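Local coordinates for protein beta-N-acetylhexosaminidase (Beutenbergia cavernae, PDB 5BU9) that probably hydrolyses terminal non-reducing N-acetyl-D-hexosamine residues from N-acetyl-beta-D-hexosaminides, as a member of glycoside hydrolase family 3, at residues 284-289 with 310-315. Sequence-based numbering, arbitrary orientation.
Sequences RAILAI and AAVVAK
V312 packs against A285 and I289 at the buried side of the junction between helices 281-291 and 305-318; the axes of segments 284-289 and 310-315 come within 9.5 Å, their directions 56° apart. Chi1 of 174° sets V312 CG1 anti to the backbone N; the other branch, CG2, lies beside that N and comes within 3.7 Å of A285 CB. The small alanine suits this place because a methyl group leaves room for the valine branch. I289 and V312 meet tip to tip, with I289 CD1 lying 3.8 Å from V312 CG1 and almost as near CG2. F15 of strand 15-20 touches both A285 and V312, while F322 of helix 320-336 touches I289 and V312, so the apolar patch joins barrel strand and outer helices.

The other side is partly exposed, and one lysine chain against one isoleucine carries it. The extended aliphatic part of K315 crosses I286 obliquely, its CD 3.7 Å from I286 CG2, with CE also in contact. Lysine suits this place by offering methylenes to the isoleucine while its ammonium can stay near solvent and acidic groups. Chi4 of 73° bends the chain at its end, and NZ keeps weak, long ion pairs with E290 and D319. An alanine in place of I286 would probably leave the lysine methylenes without their apolar partner and the chain freer to move.

No hydrogen bond links the two segments; they adhere through dispersion and burial of hydrocarbon, with the lysine's charged end turned to acidic partners outside the two segments.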
loop_
_atom_site.group_PDB
_atom_site.type_symbol
_atom_site.label_atom_id
_atom_site.label_comp_id
_atom_site.label_asym_id
_atom_site.label_seq_id
_atom_site.Cartn_x
_atom_site.Cartn_y
_atom_site.Cartn_z
ATOM N N ARG A 284 12.688 -4.052 -10.198
ATOM C CA ARG A 284 11.384 -4.061 -9.522
ATOM C C ARG A 284 10.733 -2.679 -9.593
ATOM O O ARG A 284 9.527 -2.541 -9.885
ATOM C CB ARG A 284 11.519 -4.487 -8.062
ATOM C CG ARG A 284 12.074 -5.861 -7.892
ATOM C CD ARG A 284 12.358 -6.158 -6.456
ATOM N NE ARG A 284 13.506 -7.055 -6.410
ATOM C CZ ARG A 284 14.247 -7.273 -5.337
ATOM N NH1 ARG A 284 13.947 -6.704 -4.163
ATOM N NH2 ARG A 284 15.287 -8.068 -5.446
ATOM N N ALA A 285 11.526 -1.654 -9.296
ATOM C CA ALA A 285 10.991 -0.307 -9.268
ATOM C C ALA A 285 10.576 0.125 -10.687
ATOM O O ALA A 285 9.478 0.665 -10.908
ATOM C CB ALA A 285 12.021 0.679 -8.667
ATOM N N ILE A 286 11.463 -0.132 -11.644
ATOM C CA ILE A 286 11.253 0.305 -13.015
ATOM C C ILE A 286 10.027 -0.390 -13.609
ATOM O O ILE A 286 9.169 0.280 -14.201
ATOM C CB ILE A 286 12.509 0.071 -13.862
ATOM C CG1 ILE A 286 13.561 1.121 -13.498
ATOM C CG2 ILE A 286 12.179 0.195 -15.359
ATOM C CD1 ILE A 286 14.949 0.772 -13.974
ATOM N N LEU A 287 9.922 -1.712 -13.434
ATOM C CA LEU A 287 8.775 -2.441 -13.973
ATOM C C LEU A 287 7.462 -1.993 -13.312
ATOM O O LEU A 287 6.445 -1.870 -13.994
ATOM C CB LEU A 287 8.953 -3.956 -13.815
ATOM C CG LEU A 287 10.075 -4.601 -14.657
ATOM C CD1 LEU A 287 10.273 -6.003 -14.197
ATOM C CD2 LEU A 287 9.786 -4.608 -16.136
ATOM N N ALA A 288 7.473 -1.764 -12.000
ATOM C CA ALA A 288 6.266 -1.305 -11.304
ATOM C C ALA A 288 5.775 0.027 -11.921
ATOM O O ALA A 288 4.621 0.164 -12.320
ATOM C CB ALA A 288 6.559 -1.152 -9.785
ATOM N N ILE A 289 6.681 0.992 -12.005
ATOM C CA ILE A 289 6.384 2.297 -12.536
ATOM C C ILE A 289 5.895 2.199 -13.998
ATOM O O ILE A 289 4.870 2.778 -14.363
ATOM C CB ILE A 289 7.611 3.184 -12.384
ATOM C CG1 ILE A 289 7.825 3.472 -10.912
ATOM C CG2 ILE A 289 7.446 4.508 -13.178
ATOM C CD1 ILE A 289 9.160 4.152 -10.620
ATOM N N ALA A 310 18.057 5.548 -7.372
ATOM C CA ALA A 310 19.094 6.019 -8.304
ATOM C C ALA A 310 18.849 5.452 -9.689
ATOM O O ALA A 310 19.048 6.131 -10.691
ATOM C CB ALA A 310 20.478 5.637 -7.826
ATOM N N ALA A 311 18.421 4.196 -9.732
ATOM C CA ALA A 311 18.144 3.560 -11.000
ATOM C C ALA A 311 16.964 4.243 -11.701
ATOM O O ALA A 311 16.991 4.392 -12.920
ATOM C CB ALA A 311 17.862 2.102 -10.802
ATOM N N VAL A 312 15.937 4.639 -10.938
ATOM C CA VAL A 312 14.753 5.247 -11.540
ATOM C C VAL A 312 15.123 6.641 -12.045
ATOM O O VAL A 312 14.720 7.012 -13.144
ATOM C CB VAL A 312 13.550 5.289 -10.582
ATOM C CG1 VAL A 312 12.395 6.058 -11.224
ATOM C CG2 VAL A 312 13.080 3.857 -10.272
ATOM N N VAL A 313 15.935 7.380 -11.285
ATOM C CA VAL A 313 16.441 8.672 -11.746
ATOM C C VAL A 313 17.234 8.503 -13.028
ATOM O O VAL A 313 17.005 9.216 -14.001
ATOM C CB VAL A 313 17.328 9.376 -10.687
ATOM C CG1 VAL A 313 18.068 10.576 -11.331
ATOM C CG2 VAL A 313 16.508 9.850 -9.546
ATOM N N ALA A 314 18.172 7.558 -13.042
ATOM C CA ALA A 314 19.048 7.421 -14.203
ATOM C C ALA A 314 18.250 7.045 -15.450
ATOM O O ALA A 314 18.542 7.533 -16.546
ATOM C CB ALA A 314 20.142 6.401 -13.940
ATOM N N LYS A 315 17.218 6.214 -15.304
ATOM C CA LYS A 315 16.464 5.831 -16.504
ATOM C C LYS A 315 15.593 6.997 -17.031
ATOM O O LYS A 315 15.421 7.129 -18.224
ATOM C CB LYS A 315 15.610 4.600 -16.238
ATOM C CG LYS A 315 14.818 4.079 -17.496
ATOM C CD LYS A 315 13.986 2.878 -17.150
ATOM C CE LYS A 315 13.094 2.428 -18.294
ATOM N NZ LYS A 315 13.840 1.786 -19.378
#